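GDP-mannose-dependent alpha-(1-6)-phosphatidylinositol monomannoside mannosyltransferase (Corynebacterium glutamicum, PDB 3OKP) is a glycosyltransferase of the two-domain GT-B fold that holds guanosine-5'-diphosphate-alpha-D-mannose in a ligand pocket. Local coordinates at residues Val172-Phe177 with Ser364-Gly369; Glu298-Gly303 with Arg356-Ala361. One frame throughout, in Å; residues are numbered along the deposited sequence.

Contact 1 of 2, residues Val172-Phe177 with Ser364-Gly369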
ATOM      1  N   VAL A 172      -4.388  -6.938   1.891  1.00 12.15           N
ATOM      2  CA  VAL A 172      -5.683  -6.297   1.676  1.00 12.06           C
ATOM      3  C   VAL A 172      -6.749  -7.040   2.492  1.00 11.92           C
ATOM      4  O   VAL A 172      -6.697  -8.265   2.611  1.00 11.86           O
ATOM      5  CB  VAL A 172      -6.043  -6.206   0.155  1.00 12.15           C
ATOM      6  CG1 VAL A 172      -6.124  -7.594  -0.500  1.00 12.30           C
ATOM      7  CG2 VAL A 172      -7.328  -5.420  -0.060  1.00 12.16           C
ATOM      8  N   ASP A 173      -7.680  -6.293   3.085  1.00 13.10           N
ATOM      9  CA  ASP A 173      -8.780  -6.884   3.851  1.00 13.54           C
ATOM     10  C   ASP A 173      -9.836  -7.453   2.900  1.00 13.21           C
ATOM     11  O   ASP A 173     -10.642  -6.710   2.328  1.00 12.91           O
ATOM     12  CB  ASP A 173      -9.401  -5.854   4.806  1.00 13.77           C
ATOM     13  CG  ASP A 173     -10.397  -6.472   5.789  1.00 14.65           C
ATOM     14  OD1 ASP A 173     -10.951  -7.561   5.521  1.00 14.13           O
ATOM     15  OD2 ASP A 173     -10.631  -5.850   6.848  1.00 16.09           O
ATOM     16  N   VAL A 174      -9.828  -8.776   2.751  1.00 13.28           N
ATOM     17  CA  VAL A 174     -10.728  -9.468   1.819  1.00 13.19           C
ATOM     18  C   VAL A 174     -12.183  -9.585   2.311  1.00 13.54           C
ATOM     19  O   VAL A 174     -13.057 -10.030   1.564  1.00 13.70           O
ATOM     20  CB  VAL A 174     -10.176 -10.864   1.401  1.00 13.22           C
ATOM     21  CG1 VAL A 174      -8.889 -10.710   0.597  1.00 12.83           C
ATOM     22  CG2 VAL A 174      -9.960 -11.765   2.617  1.00 13.68           C
ATOM     23  N   LYS A 175     -12.434  -9.189   3.557  1.00 14.02           N
ATOM     24  CA  LYS A 175     -13.801  -9.136   4.087  1.00 14.51           C
ATOM     25  C   LYS A 175     -14.453  -7.767   3.881  1.00 14.24           C
ATOM     26  O   LYS A 175     -15.670  -7.678   3.699  1.00 14.27           O
ATOM     27  CB  LYS A 175     -13.836  -9.533   5.565  1.00 15.26           C
ATOM     28  CG  LYS A 175     -13.818 -11.038   5.795  1.00 16.22           C
ATOM     29  N   ARG A 176     -13.642  -6.712   3.918  1.00 13.80           N
ATOM     30  CA  ARG A 176     -14.122  -5.349   3.662  1.00 13.67           C
ATOM     31  C   ARG A 176     -14.141  -5.057   2.162  1.00 13.05           C
ATOM     32  O   ARG A 176     -15.112  -4.501   1.643  1.00 13.03           O
ATOM     33  CB  ARG A 176     -13.253  -4.317   4.389  1.00 13.67           C
ATOM     34  N   PHE A 177     -13.057  -5.421   1.480  1.00 12.63           N
ATOM     35  CA  PHE A 177     -12.996  -5.352   0.025  1.00 12.26           C
ATOM     36  C   PHE A 177     -13.431  -6.704  -0.523  1.00 12.23           C
ATOM     37  O   PHE A 177     -12.664  -7.671  -0.534  1.00 12.31           O
ATOM     38  CB  PHE A 177     -11.592  -4.971  -0.458  1.00 12.04           C
ATOM     39  CG  PHE A 177     -11.182  -3.574  -0.089  1.00 12.07           C
ATOM     40  CD1 PHE A 177     -11.481  -2.504  -0.928  1.00 12.27           C
ATOM     41  CD2 PHE A 177     -10.493  -3.326   1.096  1.00 12.73           C
ATOM     42  CE1 PHE A 177     -11.105  -1.206  -0.593  1.00 12.79           C
ATOM     43  CE2 PHE A 177     -10.113  -2.032   1.444  1.00 13.25           C
ATOM     44  CZ  PHE A 177     -10.422  -0.967   0.598  1.00 13.19           C
ATOM     45  N   SER A 364      -4.175 -11.431   0.973  1.00 14.69           N
ATOM     46  CA  SER A 364      -5.006 -11.164   2.150  1.00 14.48           C
ATOM     47  C   SER A 364      -4.158 -10.905   3.400  1.00 14.07           C
ATOM     48  O   SER A 364      -2.969 -11.239   3.434  1.00 13.41           O
ATOM     49  CB  SER A 364      -5.965 -12.331   2.402  1.00 14.96           C
ATOM     50  OG  SER A 364      -5.260 -13.475   2.848  1.00 15.03           O
ATOM     51  N   TRP A 365      -4.772 -10.308   4.421  1.00 14.06           N
ATOM     52  CA  TRP A 365      -4.094 -10.109   5.704  1.00 14.09           C
ATOM     53  C   TRP A 365      -3.826 -11.433   6.422  1.00 14.48           C
ATOM     54  O   TRP A 365      -2.910 -11.523   7.238  1.00 14.48           O
ATOM     55  CB  TRP A 365      -4.853  -9.122   6.603  1.00 13.87           C
ATOM     56  CG  TRP A 365      -4.575  -7.695   6.235  1.00 13.61           C
ATOM     57  CD1 TRP A 365      -5.455  -6.796   5.702  1.00 14.01           C
ATOM     58  CD2 TRP A 365      -3.317  -7.013   6.339  1.00 13.11           C
ATOM     59  NE1 TRP A 365      -4.825  -5.593   5.478  1.00 13.57           N
ATOM     60  CE2 TRP A 365      -3.513  -5.698   5.861  1.00 13.14           C
ATOM     61  CE3 TRP A 365      -2.043  -7.385   6.796  1.00 12.82           C
ATOM     62  CZ2 TRP A 365      -2.481  -4.750   5.822  1.00 13.04           C
ATOM     63  CZ3 TRP A 365      -1.019  -6.442   6.762  1.00 12.67           C
ATOM     64  CH2 TRP A 365      -1.246  -5.139   6.276  1.00 12.66           C
ATOM     65  N   GLU A 366      -4.620 -12.452   6.098  1.00 15.25           N
ATOM     66  CA  GLU A 366      -4.406 -13.807   6.610  1.00 15.90           C
ATOM     67  C   GLU A 366      -3.120 -14.405   6.045  1.00 15.66           C
ATOM     68  O   GLU A 366      -2.307 -14.960   6.786  1.00 15.54           O
ATOM     69  CB  GLU A 366      -5.601 -14.709   6.285  1.00 16.76           C
ATOM     70  CG  GLU A 366      -6.808 -14.530   7.211  1.00 18.38           C
ATOM     71  CD  GLU A 366      -7.646 -13.289   6.904  1.00 20.02           C
ATOM     72  OE1 GLU A 366      -7.445 -12.652   5.843  1.00 19.65           O
ATOM     73  OE2 GLU A 366      -8.521 -12.957   7.735  1.00 21.18           O
ATOM     74  N   ILE A 367      -2.947 -14.274   4.729  1.00 15.54           N
ATOM     75  CA  ILE A 367      -1.739 -14.725   4.037  1.00 15.54           C
ATOM     76  C   ILE A 367      -0.513 -13.927   4.487  1.00 14.88           C
ATOM     77  O   ILE A 367       0.514 -14.513   4.842  1.00 14.53           O
ATOM     78  CB  ILE A 367      -1.904 -14.640   2.487  1.00 15.86           C
ATOM     79  CG1 ILE A 367      -2.966 -15.636   1.982  1.00 16.73           C
ATOM     80  CG2 ILE A 367      -0.564 -14.827   1.766  1.00 16.25           C
ATOM     81  CD1 ILE A 367      -2.662 -17.118   2.234  1.00 17.66           C
ATOM     82  N   MET A 368      -0.629 -12.600   4.481  1.00 14.31           N
ATOM     83  CA  MET A 368       0.488 -11.728   4.855  1.00 14.01           C
ATOM     84  C   MET A 368       0.841 -11.846   6.334  1.00 13.59           C
ATOM     85  O   MET A 368       2.014 -11.797   6.700  1.00 13.36           O
ATOM     86  CB  MET A 368       0.208 -10.268   4.478  1.00 13.91           C
ATOM     87  CG  MET A 368       0.178  -9.989   2.968  1.00 14.80           C
ATOM     88  SD  MET A 368       1.571 -10.650   2.018  1.00 16.79           S
ATOM     89  CE  MET A 368       2.964  -9.897   2.842  1.00 15.71           C
ATOM     90  N   GLY A 369      -0.182 -12.007   7.172  1.00 13.66           N
ATOM     91  CA  GLY A 369       0.007 -12.255   8.602  1.00 13.44           C
ATOM     92  C   GLY A 369       0.833 -13.500   8.867  1.00 13.62           C
ATOM     93  O   GLY A 369       1.683 -13.510   9.759  1.00 13.40           O
TER
HETATM   94  O   HOH W   1      -7.978 -10.154   4.946  1.00 17.44           O
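V172, S364 and W365 bury the larger part of this interface, and V172 meets the other two through its backbone. Its carbonyl oxygen O approaches S364 CA at 3.4 Å, a CA-H...O contact, and takes a weak hydrogen bond from W365 N at 3.3 Å, with an N-H...O angle of only 129°. The valine side chain turns away, into a buried place that suits a branched apolar residue, and touches the E298 side chain. The W365 indole lies beside the chain leading into D173: V172 N sits 3.8 Å above one face, offset toward the rim, and CD1 comes within 3.5 Å of D173 N. Its first torsion (chi1 -81°) sets CG beside the backbone N of W365, anti to the carbonyl carbon. S364 divides its work. Its CB touches V174 CG1 at 3.8 Å, while its OG accepts from I367 N at 3.1 Å, so the serine N-caps the helix that W365 begins. One water accepts from both V174 N and W365 N and donates to E366 OE1 at 2.7 Å, joining the two segments where direct bonding is weak. D173 shapes its own side of the interface: OD1 accepts from K175 N, forming an Asx turn, and more weakly from R176 N. W365 also meets F28 of helix 20-29 edge-to-face, and M368 packs on the same phenylalanine. The arrangement is characteristic of the GT-B fold, in which the interdomain linker passes beside the start of a C-terminal helix that has crossed back to the N-terminal domain.

Contact 2 of 2, residues Glu298-Gly303 with Arg356-Ala361. With GDD (guanosine-5'-diphosphate-alpha-D-mannose), chain B.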
ATOM      1  N   GLU A 298      -7.061  -3.927  -3.948  1.00  8.94           N
ATOM      2  CA  GLU A 298      -8.414  -3.600  -3.505  1.00  8.71           C
ATOM      3  C   GLU A 298      -9.448  -3.887  -4.595  1.00  8.10           C
ATOM      4  O   GLU A 298     -10.521  -4.422  -4.313  1.00  7.80           O
ATOM      5  CB  GLU A 298      -8.484  -2.130  -3.075  1.00  8.89           C
ATOM      6  CG  GLU A 298      -7.746  -1.833  -1.767  1.00  9.39           C
ATOM      7  CD  GLU A 298      -7.607  -0.347  -1.471  1.00  9.82           C
ATOM      8  OE1 GLU A 298      -7.950   0.492  -2.336  1.00 10.15           O
ATOM      9  OE2 GLU A 298      -7.142  -0.018  -0.362  1.00 11.71           O
ATOM     10  N   ALA A 299      -9.108  -3.537  -5.836  1.00  7.47           N
ATOM     11  CA  ALA A 299      -9.974  -3.774  -6.989  1.00  7.08           C
ATOM     12  C   ALA A 299     -10.157  -5.266  -7.240  1.00  7.17           C
ATOM     13  O   ALA A 299     -11.282  -5.742  -7.406  1.00  7.06           O
ATOM     14  CB  ALA A 299      -9.406  -3.095  -8.224  1.00  6.89           C
ATOM     15  N   GLN A 300      -9.044  -5.998  -7.254  1.00  7.25           N
ATOM     16  CA  GLN A 300      -9.068  -7.451  -7.420  1.00  7.54           C
ATOM     17  C   GLN A 300      -9.857  -8.128  -6.305  1.00  7.82           C
ATOM     18  O   GLN A 300     -10.605  -9.069  -6.556  1.00  8.04           O
ATOM     19  CB  GLN A 300      -7.649  -8.007  -7.499  1.00  7.59           C
ATOM     20  CG  GLN A 300      -6.947  -7.692  -8.808  1.00  7.76           C
ATOM     21  CD  GLN A 300      -5.494  -8.116  -8.801  1.00  8.71           C
ATOM     22  OE1 GLN A 300      -5.154  -9.187  -9.294  1.00  8.39           O
ATOM     23  NE2 GLN A 300      -4.629  -7.280  -8.231  1.00  9.40           N
ATOM     24  N   ALA A 301      -9.697  -7.627  -5.080  1.00  8.12           N
ATOM     25  CA  ALA A 301     -10.464  -8.106  -3.930  1.00  8.66           C
ATOM     26  C   ALA A 301     -11.973  -7.880  -4.088  1.00  8.78           C
ATOM     27  O   ALA A 301     -12.778  -8.647  -3.552  1.00  9.27           O
ATOM     28  CB  ALA A 301      -9.956  -7.463  -2.648  1.00  8.62           C
ATOM     29  N   CYS A 302     -12.344  -6.833  -4.826  1.00  8.52           N
ATOM     30  CA  CYS A 302     -13.751  -6.549  -5.140  1.00  8.52           C
ATOM     31  C   CYS A 302     -14.246  -7.277  -6.402  1.00  8.49           C
ATOM     32  O   CYS A 302     -15.387  -7.077  -6.835  1.00  8.39           O
ATOM     33  CB  CYS A 302     -13.982  -5.038  -5.267  1.00  8.35           C
ATOM     34  SG  CYS A 302     -13.895  -4.134  -3.697  1.00  9.28           S
ATOM     35  N   GLY A 303     -13.386  -8.114  -6.981  1.00  8.25           N
ATOM     36  CA  GLY A 303     -13.728  -8.897  -8.168  1.00  8.46           C
ATOM     37  C   GLY A 303     -13.863  -8.066  -9.433  1.00  8.17           C
ATOM     38  O   GLY A 303     -14.703  -8.357 -10.286  1.00  8.25           O
ATOM     39  N   ARG A 356     -10.224 -11.922  -7.527  1.00  8.45           N
ATOM     40  CA  ARG A 356     -10.656 -12.293  -6.180  1.00  8.83           C
ATOM     41  C   ARG A 356      -9.901 -13.517  -5.654  1.00  9.26           C
ATOM     42  O   ARG A 356      -9.425 -13.515  -4.520  1.00  9.44           O
ATOM     43  CB  ARG A 356     -12.176 -12.519  -6.142  1.00  8.78           C
ATOM     44  CG  ARG A 356     -12.732 -13.018  -4.800  1.00  9.31           C
ATOM     45  CD  ARG A 356     -12.594 -11.969  -3.708  1.00  9.07           C
ATOM     46  NE  ARG A 356     -12.963 -12.484  -2.392  1.00  9.96           N
ATOM     47  CZ  ARG A 356     -13.001 -11.757  -1.277  1.00  9.52           C
ATOM     48  NH1 ARG A 356     -12.701 -10.464  -1.305  1.00  8.14           N
ATOM     49  NH2 ARG A 356     -13.348 -12.325  -0.129  1.00  9.14           N
ATOM     50  N   ALA A 357      -9.791 -14.550  -6.486  1.00  9.65           N
ATOM     51  CA  ALA A 357      -9.052 -15.763  -6.135  1.00 10.27           C
ATOM     52  C   ALA A 357      -7.573 -15.465  -5.879  1.00 10.48           C
ATOM     53  O   ALA A 357      -6.972 -16.023  -4.954  1.00 10.59           O
ATOM     54  CB  ALA A 357      -9.206 -16.816  -7.229  1.00 10.51           C
ATOM     55  N   HIS A 358      -7.004 -14.579  -6.695  1.00 10.31           N
ATOM     56  CA  HIS A 358      -5.594 -14.190  -6.589  1.00 10.71           C
ATOM     57  C   HIS A 358      -5.254 -13.559  -5.237  1.00 10.94           C
ATOM     58  O   HIS A 358      -4.296 -13.977  -4.581  1.00 11.09           O
ATOM     59  CB  HIS A 358      -5.212 -13.246  -7.740  1.00 10.19           C
ATOM     60  CG  HIS A 358      -3.771 -12.833  -7.738  1.00 10.48           C
ATOM     61  ND1 HIS A 358      -3.376 -11.518  -7.860  1.00 11.01           N
ATOM     62  CD2 HIS A 358      -2.633 -13.560  -7.637  1.00 10.84           C
ATOM     63  CE1 HIS A 358      -2.057 -11.453  -7.831  1.00 10.47           C
ATOM     64  NE2 HIS A 358      -1.582 -12.678  -7.695  1.00 11.00           N
ATOM     65  N   VAL A 359      -6.038 -12.564  -4.826  1.00 11.22           N
ATOM     66  CA  VAL A 359      -5.804 -11.884  -3.546  1.00 12.02           C
ATOM     67  C   VAL A 359      -6.078 -12.786  -2.335  1.00 12.77           C
ATOM     68  O   VAL A 359      -5.384 -12.691  -1.322  1.00 12.91           O
ATOM     69  CB  VAL A 359      -6.574 -10.533  -3.420  1.00 11.64           C
ATOM     70  CG1 VAL A 359      -6.011  -9.498  -4.397  1.00 11.62           C
ATOM     71  CG2 VAL A 359      -8.065 -10.720  -3.633  1.00 12.37           C
ATOM     72  N   GLU A 360      -7.074 -13.665  -2.450  1.00 13.43           N
ATOM     73  CA  GLU A 360      -7.361 -14.637  -1.391  1.00 14.55           C
ATOM     74  C   GLU A 360      -6.214 -15.634  -1.216  1.00 14.95           C
ATOM     75  O   GLU A 360      -5.967 -16.119  -0.110  1.00 15.33           O
ATOM     76  CB  GLU A 360      -8.663 -15.389  -1.666  1.00 14.82           C
ATOM     77  CG  GLU A 360      -9.921 -14.583  -1.409  1.00 16.02           C
ATOM     78  CD  GLU A 360     -11.152 -15.460  -1.293  1.00 18.37           C
ATOM     79  OE1 GLU A 360     -11.365 -16.051  -0.213  1.00 20.58           O
ATOM     80  OE2 GLU A 360     -11.911 -15.555  -2.278  1.00 19.16           O
ATOM     81  N   ALA A 361      -5.515 -15.928  -2.312  1.00 14.94           N
ATOM     82  CA  ALA A 361      -4.397 -16.868  -2.287  1.00 15.49           C
ATOM     83  C   ALA A 361      -3.056 -16.222  -1.931  1.00 15.53           C
ATOM     84  O   ALA A 361      -2.176 -16.886  -1.382  1.00 15.87           O
ATOM     85  CB  ALA A 361      -4.296 -17.607  -3.625  1.00 15.54           C
TER
HETATM   86  N2  GDD B 601     -11.467   6.596   1.812  0.50 13.20           N
HETATM   87  C2  GDD B 601     -10.839   6.863   0.641  0.50 13.14           C
HETATM   88  N1  GDD B 601     -11.384   7.748  -0.228  0.50 13.31           N
HETATM   89  N3  GDD B 601      -9.673   6.242   0.348  0.50 13.12           N
HETATM   90  C4  GDD B 601      -9.032   6.497  -0.823  0.50 13.25           C
HETATM   91  C5  GDD B 601      -9.574   7.402  -1.723  0.50 13.22           C
HETATM   92  C6  GDD B 601     -10.774   8.031  -1.405  0.50 13.31           C
HETATM   93  O6  GDD B 601     -11.286   8.851  -2.194  0.50 13.24           O
HETATM   94  N7  GDD B 601      -8.742   7.465  -2.782  0.50 13.32           N
HETATM   95  C8  GDD B 601      -7.711   6.623  -2.544  0.50 13.38           C
HETATM   96  N9  GDD B 601      -7.892   6.038  -1.349  0.50 13.33           N
HETATM   97  C1' GDD B 601      -7.009   5.039  -0.693  0.50 13.14           C
HETATM   98  C2' GDD B 601      -7.078   3.704  -1.418  0.50 12.76           C
HETATM   99  O2' GDD B 601      -8.187   2.917  -0.976  0.50 12.88           O
HETATM  100  C3' GDD B 601      -5.742   3.071  -1.085  0.50 12.71           C
HETATM  101  O3' GDD B 601      -5.852   2.273   0.099  0.50 12.17           O
HETATM  102  C4' GDD B 601      -4.803   4.247  -0.831  0.50 12.90           C
HETATM  103  O4' GDD B 601      -5.628   5.413  -0.709  0.50 12.93           O
HETATM  104  C5' GDD B 601      -3.807   4.435  -1.974  0.50 13.17           C
HETATM  105  O5' GDD B 601      -2.578   3.758  -1.699  0.50 13.30           O
HETATM  106  PA  GDD B 601      -1.675   3.333  -2.753  0.50 13.27           P
HETATM  107  O1A GDD B 601      -0.804   2.579  -2.265  0.50 13.01           O
HETATM  108  O2A GDD B 601      -2.303   2.696  -3.635  0.50 12.88           O
HETATM  109  O3A GDD B 601      -1.031   4.472  -3.382  0.50 13.56           O
HETATM  110  PB  GDD B 601      -0.314   5.518  -2.671  0.50 13.50           P
HETATM  111  O2B GDD B 601       0.310   5.055  -1.692  0.50 13.24           O
HETATM  112  O3B GDD B 601       0.495   6.059  -3.454  0.50 13.27           O
HETATM  113  O1B GDD B 601      -1.242   6.527  -2.221  0.50 14.16           O
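At the Schellman-motif end of helix 294-301, in the nucleotide-binding domain of this GT-B enzyme, Q300 and A301 pack against R356, H358 and V359 of helix 345-362. A301 CA and R356 CA are 4.8 Å apart, and a methyl fits where A301 CB touches V359 CG2 at 3.9 Å. V359 fills the join with both branches: CG1 meets Q300 CB at 3.8 Å, and CG2 presses on A301 CA at 3.6 Å. G303, with its positive phi of 71°, ends the helix as glycine readily does, its CA lying near R356 CB. The bend of R356 at chi2 (67°) puts CD near A301 O, and NH1 then donates to that oxygen at 2.9 Å, the carbonyl lying at the guanidinium edge and somewhat tilted from its plane. R356 NE forms a salt bridge with E360 OE2, though the hydrogen bond within it is weak, while NH2 bonds V174 O of the interdomain linker. On the other flank, H358 ND1 donates to Q300 OE1 at 3.3 Å from above the amide carbonyl plane. T322 OG1 also bonds this oxygen, and Q300 NE2 reaches Y296 O and T317 O, fixing the buried amide's rotation. On the far side of the helix, E298, probably the last glutamate of the family's E-x7-E motif, receives O2' of guanosine-5'-diphosphate-alpha-D-mannose on OE1 at 2.8 Å and O3' on OE2 at 2.7 Å. The chemistry thus differs by face: a carboxylate grips the ribose diol, while at the helix's C-terminal end, where carbonyls point outward, the arginine's positive charge is probably favourable.

Overall arrangement
From the N terminus the chain first builds the seven-stranded parallel sheet, leaves it after strand 164-167 and passes through 172-177 into the second domain with its six-stranded sheet. Segments 298-303 and 356-361, 53 residues apart at their closest ends, on helices 294-301 and 345-362, then meet in contact 2, closing a loop within that domain. Soon afterwards helix 365-377 begins, and contact 1 closes a much longer loop, with 186 residues between its segments, that encloses contact 2 entirely. Their centres lie about 9 Å apart, and they touch directly where F177 packs on E298 and A301. Contact 2 joins helices of one domain, whereas contact 1 brings together the outgoing and returning connections between both domains.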